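Local coordinates for Glyco_hydro_cc domain-containing protein (Cryptococcus neoformans, PDB 6UBC) that probably binds beta-1,3-glucan oligosaccharides as a fungal member of glycoside hydrolase family 128, subgroup VII, at residues D349-K352 and T353-Y357; S387-N390 and T391-D395; S330-S333 and T334-D337. All coordinates share one frame; numbering follows the deposited sequence.

Contact 1: residues D349-K352 and T353-Y357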
loop_
_atom_site.group_PDB
_atom_site.type_symbol
_atom_site.label_atom_id
_atom_site.label_comp_id
_atom_site.label_asym_id
_atom_site.label_seq_id
_atom_site.Cartn_x
_atom_site.Cartn_y
_atom_site.Cartn_z
ATOM N N ASP A 349 9.435 -16.005 5.947
ATOM C CA ASP A 349 9.881 -15.645 7.329
ATOM C C ASP A 349 9.953 -14.121 7.501
ATOM O O ASP A 349 9.439 -13.605 8.497
ATOM C CB ASP A 349 11.237 -16.246 7.685
ATOM C CG ASP A 349 11.203 -17.727 8.069
ATOM O OD1 ASP A 349 10.094 -18.295 8.231
ATOM O OD2 ASP A 349 12.309 -18.326 8.177
ATOM N N GLY A 350 10.477 -13.429 6.503
ATOM C CA GLY A 350 10.597 -11.949 6.520
ATOM C C GLY A 350 9.237 -11.284 6.427
ATOM O O GLY A 350 9.014 -10.274 7.101
ATOM N N VAL A 351 8.365 -11.814 5.560
ATOM C CA VAL A 351 6.984 -11.334 5.418
ATOM C C VAL A 351 6.336 -11.421 6.811
ATOM O O VAL A 351 5.691 -10.481 7.237
ATOM C CB VAL A 351 6.213 -12.139 4.357
ATOM C CG1 VAL A 351 4.776 -11.677 4.291
ATOM C CG2 VAL A 351 6.875 -12.051 2.955
ATOM N N LYS A 352 6.475 -12.570 7.469
ATOM C CA LYS A 352 5.850 -12.770 8.781
ATOM C C LYS A 352 6.462 -11.823 9.794
ATOM O O LYS A 352 5.721 -11.302 10.592
ATOM C CB LYS A 352 5.960 -14.231 9.210
ATOM C CG LYS A 352 5.079 -15.169 8.428
ATOM C CD LYS A 352 5.499 -16.617 8.629
ATOM C CE LYS A 352 4.444 -17.598 8.162
ATOM N NZ LYS A 352 5.073 -18.938 7.980
ATOM N N THR A 353 7.754 -11.613 9.782
ATOM C CA THR A 353 8.375 -10.635 10.682
ATOM C C THR A 353 7.655 -9.281 10.569
ATOM O O THR A 353 7.337 -8.652 11.578
ATOM C CB THR A 353 9.858 -10.518 10.344
ATOM O OG1 THR A 353 10.453 -11.778 10.610
ATOM C CG2 THR A 353 10.548 -9.437 11.132
ATOM N N ASP A 354 7.414 -8.813 9.350
ATOM C CA ASP A 354 6.768 -7.482 9.167
ATOM C C ASP A 354 5.350 -7.501 9.744
ATOM O O ASP A 354 4.981 -6.556 10.489
ATOM C CB ASP A 354 6.734 -7.050 7.701
ATOM C CG ASP A 354 8.061 -6.636 7.072
ATOM O OD1 ASP A 354 9.082 -6.458 7.802
ATOM O OD2 ASP A 354 8.068 -6.472 5.825
ATOM N N ILE A 355 4.554 -8.522 9.374
ATOM C CA ILE A 355 3.132 -8.567 9.797
ATOM C C ILE A 355 3.078 -8.689 11.319
ATOM O O ILE A 355 2.344 -7.923 11.987
ATOM C CB ILE A 355 2.348 -9.672 9.099
ATOM C CG1 ILE A 355 2.343 -9.510 7.588
ATOM C CG2 ILE A 355 0.950 -9.701 9.708
ATOM C CD1 ILE A 355 1.818 -10.723 6.937
ATOM N N ASP A 356 3.919 -9.557 11.872
ATOM C CA ASP A 356 3.993 -9.707 13.349
ATOM C C ASP A 356 4.308 -8.369 14.005
ATOM O O ASP A 356 3.659 -8.002 15.020
ATOM C CB ASP A 356 5.013 -10.752 13.765
ATOM C CG ASP A 356 4.659 -12.188 13.454
ATOM O OD1 ASP A 356 3.535 -12.477 13.077
ATOM O OD2 ASP A 356 5.538 -12.990 13.581
ATOM N N TYR A 357 5.343 -7.652 13.547
ATOM C CA TYR A 357 5.759 -6.414 14.217
ATOM C C TYR A 357 4.566 -5.454 14.265
ATOM O O TYR A 357 4.233 -4.860 15.356
ATOM C CB TYR A 357 6.998 -5.787 13.572
ATOM C CG TYR A 357 7.256 -4.439 14.178
ATOM C CD1 TYR A 357 7.797 -4.301 15.440
ATOM C CD2 TYR A 357 6.764 -3.294 13.577
ATOM C CE1 TYR A 357 7.922 -3.069 16.049
ATOM C CE2 TYR A 357 6.861 -2.062 14.190
ATOM C CZ TYR A 357 7.455 -1.940 15.436
ATOM O OH TYR A 357 7.517 -0.724 16.050
#
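V351 and I355 lie side by side on one face of helix 348-362, with CG1 of V351 4.1 Å from CD1 of I355. Both point the same way. CG1 of V351 reaches this position by standing opposite the backbone N (chi1 177°), while CG1 of I355 passes back over the preceding turn, 3.5 Å from O of V351. That carbonyl accepts the backbone N of I355 at 3.1 Å. N of D356 bonds to O of K352 at 2.8 Å, and the carboxylate carbon CG of D356 comes within 3.2 Å of the same oxygen. At the exposed side, N of T353 bonds to O of D349 at 2.9 Å; OG1 of T353 also lies 3.0 Å from that oxygen.

Outside the turn, L399 of helix 386-402 touches both aliphatic side chains, and I343 of strand 339-345 packs on V351. The helix is the middle element of a beta-alpha-beta unit, the crossover between parallel strands 339-345 and 366-375. D356 OD1 forms a salt bridge with R405, whereas D354 OD1 has a weak hydrogen bond from N of A317 and a long, weak ion pair with K345 NZ. V351 and I355 thus give an aliphatic patch toward helix 386-402, yet acidic D354 is also buried against strand 339-345, and the R405 pairing probably stabilises the negative charge of D356.

Contact 2: residues S387-N390 and T391-D395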
loop_
_atom_site.group_PDB
_atom_site.type_symbol
_atom_site.label_atom_id
_atom_site.label_comp_id
_atom_site.label_asym_id
_atom_site.label_seq_id
_atom_site.Cartn_x
_atom_site.Cartn_y
_atom_site.Cartn_z
ATOM N N SER A 387 12.439 -17.493 -11.546
ATOM C CA SER A 387 11.941 -18.702 -10.861
ATOM C C SER A 387 11.718 -18.397 -9.369
ATOM O O SER A 387 10.620 -18.632 -8.783
ATOM C CB SER A 387 12.933 -19.794 -11.070
ATOM O OG SER A 387 12.343 -20.919 -10.511
ATOM N N GLU A 388 12.683 -17.735 -8.746
ATOM C CA GLU A 388 12.529 -17.349 -7.323
ATOM C C GLU A 388 11.392 -16.341 -7.205
ATOM O O GLU A 388 10.650 -16.427 -6.195
ATOM C CB GLU A 388 13.849 -16.698 -6.860
ATOM C CG GLU A 388 13.866 -16.152 -5.441
ATOM C CD GLU A 388 15.090 -15.281 -5.067
ATOM O OE1 GLU A 388 15.888 -14.948 -5.993
ATOM O OE2 GLU A 388 15.256 -14.919 -3.848
ATOM N N ILE A 389 11.278 -15.375 -8.142
ATOM C CA ILE A 389 10.162 -14.386 -8.134
ATOM C C ILE A 389 8.816 -15.085 -8.175
ATOM O O ILE A 389 7.955 -14.696 -7.419
ATOM C CB ILE A 389 10.322 -13.355 -9.269
ATOM C CG1 ILE A 389 11.430 -12.376 -8.869
ATOM C CG2 ILE A 389 9.039 -12.651 -9.616
ATOM C CD1 ILE A 389 12.019 -11.561 -10.015
ATOM N N ASN A 390 8.647 -16.028 -9.083
ATOM C CA ASN A 390 7.368 -16.760 -9.230
ATOM C C ASN A 390 7.011 -17.445 -7.903
ATOM O O ASN A 390 5.854 -17.364 -7.477
ATOM C CB ASN A 390 7.407 -17.771 -10.365
ATOM C CG ASN A 390 7.475 -17.148 -11.726
ATOM O OD1 ASN A 390 7.089 -15.982 -11.933
ATOM N ND2 ASN A 390 7.990 -17.913 -12.659
ATOM N N THR A 391 7.977 -18.125 -7.289
ATOM C CA THR A 391 7.770 -18.844 -6.008
ATOM C C THR A 391 7.335 -17.873 -4.912
ATOM O O THR A 391 6.341 -18.147 -4.173
ATOM C CB THR A 391 9.003 -19.625 -5.576
ATOM O OG1 THR A 391 9.309 -20.533 -6.635
ATOM C CG2 THR A 391 8.750 -20.302 -4.261
ATOM N N PHE A 392 8.000 -16.736 -4.878
ATOM C CA PHE A 392 7.693 -15.653 -3.926
ATOM C C PHE A 392 6.265 -15.175 -4.121
ATOM O O PHE A 392 5.583 -15.026 -3.114
ATOM C CB PHE A 392 8.701 -14.518 -4.056
ATOM C CG PHE A 392 8.469 -13.424 -3.066
ATOM C CD1 PHE A 392 9.021 -13.513 -1.806
ATOM C CD2 PHE A 392 7.787 -12.264 -3.438
ATOM C CE1 PHE A 392 8.903 -12.456 -0.919
ATOM C CE2 PHE A 392 7.649 -11.220 -2.556
ATOM C CZ PHE A 392 8.161 -11.342 -1.268
ATOM N N ILE A 393 5.874 -14.859 -5.355
ATOM C CA ILE A 393 4.521 -14.298 -5.611
ATOM C C ILE A 393 3.506 -15.365 -5.169
ATOM O O ILE A 393 2.524 -15.018 -4.496
ATOM C CB ILE A 393 4.356 -13.912 -7.103
ATOM C CG1 ILE A 393 5.183 -12.667 -7.480
ATOM C CG2 ILE A 393 2.892 -13.697 -7.383
ATOM C CD1 ILE A 393 5.425 -12.504 -8.974
ATOM N N ASN A 394 3.718 -16.616 -5.549
ATOM C CA ASN A 394 2.731 -17.708 -5.262
ATOM C C ASN A 394 2.623 -17.893 -3.745
ATOM O O ASN A 394 1.473 -17.872 -3.211
ATOM C CB ASN A 394 3.141 -18.988 -5.973
ATOM C CG ASN A 394 2.846 -18.913 -7.462
ATOM O OD1 ASN A 394 1.792 -18.404 -7.873
ATOM N ND2 ASN A 394 3.698 -19.541 -8.256
ATOM N N ASP A 395 3.781 -17.887 -3.064
ATOM C CA ASP A 395 3.884 -18.068 -1.612
ATOM C C ASP A 395 3.206 -16.911 -0.886
ATOM O O ASP A 395 2.500 -17.146 0.118
ATOM C CB ASP A 395 5.319 -18.210 -1.127
ATOM C CG ASP A 395 6.010 -19.545 -1.425
ATOM O OD1 ASP A 395 5.329 -20.474 -1.834
ATOM O OD2 ASP A 395 7.229 -19.619 -1.244
#
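I389 overlaps I393 one turn further along helix 386-402, its CG2 methyl lying 3.7 Å from CD1 of I393. The two branches meet at a slant. On I389, CG2 stands opposite the backbone N, beside the carbonyl carbon, which directs this methyl to the following turn. CD1 of I393 also comes within 3.7 Å of O of I389, so the isoleucine end covers both a methyl and the carbonyl oxygen. The same oxygen receives the backbone N of I393 at 2.9 Å, with an N-H...O angle of 161°.

This buried pair belongs to the helix that follows strand 381-382 and leads into strand 406-411, which runs parallel to its neighbours 204-207 and 366-375 in the core sheet, an arrangement consistent with the (beta/alpha)8-type barrel of this family. S432 and T435 of helix 431-441 touch I389 and I393, respectively, and W421 from a loop also reaches I393. F392 leaves the helix on another side, its CG opposite the backbone N (chi1 -177°), and its side chain touches M348 of helix 348-362. Its CB remains close to the turn before, 3.4 Å from O of I389.

N390 turns its amide outward from the local turn to several partners: OD1 is hydrogen-bonded to T435 OG1 and Q386 NE2, and ND2 to E431 OE2. Both ends of the amide are thus engaged, which should fix its rotation. The carbonyl of N390 accepts the backbone N of N394 at 3.0 Å, while ND2 of N394, at 3.2 Å from that oxygen, is too poorly angled to bond.

Contact 3: residues S330-S333 and T334-D337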
loop_
_atom_site.group_PDB
_atom_site.type_symbol
_atom_site.label_atom_id
_atom_site.label_comp_id
_atom_site.label_asym_id
_atom_site.label_seq_id
_atom_site.Cartn_x
_atom_site.Cartn_y
_atom_site.Cartn_z
ATOM N N SER A 330 1.890 8.729 18.434
ATOM C CA SER A 330 1.863 9.513 19.683
ATOM C C SER A 330 1.349 10.919 19.430
ATOM O O SER A 330 0.552 11.401 20.268
ATOM C CB SER A 330 3.203 9.570 20.307
ATOM O OG SER A 330 3.469 8.283 20.776
ATOM N N GLN A 331 1.739 11.532 18.325
ATOM C CA GLN A 331 1.470 12.971 18.009
ATOM C C GLN A 331 0.131 13.226 17.310
ATOM O O GLN A 331 -0.408 14.280 17.520
ATOM C CB GLN A 331 2.616 13.518 17.184
ATOM C CG GLN A 331 3.904 13.476 18.028
ATOM C CD GLN A 331 5.108 14.066 17.317
ATOM O OE1 GLN A 331 4.985 15.038 16.570
ATOM N NE2 GLN A 331 6.278 13.494 17.591
ATOM N N ILE A 332 -0.429 12.297 16.567
ATOM C CA ILE A 332 -1.724 12.504 15.857
ATOM C C ILE A 332 -2.876 12.480 16.853
ATOM O O ILE A 332 -2.822 11.771 17.844
ATOM C CB ILE A 332 -1.979 11.520 14.701
ATOM C CG1 ILE A 332 -1.954 10.049 15.159
ATOM C CG2 ILE A 332 -0.949 11.766 13.642
ATOM C CD1 ILE A 332 -2.003 9.083 14.028
ATOM N N SER A 333 -3.928 13.248 16.531
ATOM C CA SER A 333 -5.147 13.316 17.369
ATOM C C SER A 333 -6.168 12.316 16.873
ATOM O O SER A 333 -7.015 11.891 17.676
ATOM C CB SER A 333 -5.654 14.741 17.473
ATOM O OG SER A 333 -4.771 15.466 18.359
ATOM N N THR A 334 -6.209 12.045 15.585
ATOM C CA THR A 334 -7.150 11.047 14.986
ATOM C C THR A 334 -6.334 9.866 14.493
ATOM O O THR A 334 -5.437 10.102 13.630
ATOM C CB THR A 334 -7.958 11.644 13.832
ATOM O OG1 THR A 334 -8.757 12.669 14.429
ATOM C CG2 THR A 334 -8.792 10.615 13.095
ATOM N N SER A 335 -6.539 8.671 15.038
ATOM C CA SER A 335 -5.664 7.521 14.679
ATOM C C SER A 335 -6.120 6.965 13.325
ATOM O O SER A 335 -7.190 7.361 12.785
ATOM C CB SER A 335 -5.510 6.433 15.737
ATOM O OG SER A 335 -4.343 5.580 15.409
ATOM N N TRP A 336 -5.350 6.034 12.807
ATOM C CA TRP A 336 -5.736 5.335 11.578
ATOM C C TRP A 336 -6.639 4.145 11.925
ATOM O O TRP A 336 -6.612 3.680 13.112
ATOM C CB TRP A 336 -4.510 4.909 10.800
ATOM C CG TRP A 336 -3.575 3.988 11.532
ATOM C CD1 TRP A 336 -3.640 2.630 11.534
ATOM C CD2 TRP A 336 -2.370 4.341 12.206
ATOM N NE1 TRP A 336 -2.579 2.120 12.195
ATOM C CE2 TRP A 336 -1.757 3.146 12.594
ATOM C CE3 TRP A 336 -1.728 5.536 12.491
ATOM C CZ2 TRP A 336 -0.574 3.130 13.306
ATOM C CZ3 TRP A 336 -0.552 5.514 13.209
ATOM C CH2 TRP A 336 0.001 4.319 13.631
ATOM N N ASP A 337 -7.340 3.644 10.908
ATOM C CA ASP A 337 -8.164 2.413 11.035
ATOM C C ASP A 337 -7.325 1.182 10.689
ATOM O O ASP A 337 -7.520 0.129 11.293
ATOM C CB ASP A 337 -9.383 2.527 10.137
ATOM C CG ASP A 337 -10.254 3.690 10.466
ATOM O OD1 ASP A 337 -10.650 3.755 11.597
ATOM O OD2 ASP A 337 -10.544 4.491 9.590
#
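The backbone leaves helical geometry at I332 (psi 149°) and bends through S333 and T334, bringing I332 against the chain two to four residues further on. This is the loop that carries the chain from helix 324-331 into strand 339-345 of what is consistent with a (beta/alpha)8-type barrel. The side chain of I332 points toward the 334-337 segment and touches it mainly through its terminal methyl, CD1, which lies 3.6 Å from O of T334 and 4.0 Å from CA of S335.

CD1 then meets the six-membered part of the W336 indole obliquely, 3.9 Å from CE3. The two side chains cross at about a right angle. Both take up the same first torsion, with the gamma carbon lodged between the backbone N and the carbonyl carbon (58° for I332, 59° for W336), and this brings the methyl and the ring together across the bend. S335 lies over one face of the indole, its OG 3.8 Å above the plane of the W336 ring and displaced toward the rim.

Surrounding groups hold both the bend and the ring. D295 accepts the backbone N-H groups of S333 and T334 through OD2 and OD1, respectively, while W294 NE1 donates to O of T334. The indole also takes part in a cation-pi interaction with K364 and an edge-to-face contact with Y362. A further bond at the pyrrole end probably helps to fix the indole: NE1 of W336 is hydrogen-bonded to OG1 of T339.

The three contacts follow one another along the chain in the order 3, 1, 2, all within the glycoside hydrolase catalytic core. Contact 3 leads into strand 339-345, after which comes helix 348-362 with contact 1; their centres are about 23 Å apart. Contacts 1 and 2 are neighbours in space, with centres about 17 Å apart and nearest atoms about 4 Å apart, and they do not touch directly. Their helices nevertheless pack together, V351 also reaching I396 and D395 reaching M348. Contacts 2 and 3 lie on opposite sides of the chain's centre, about 36 Å between centres. All three are structural packing, two within helices and one in a loop.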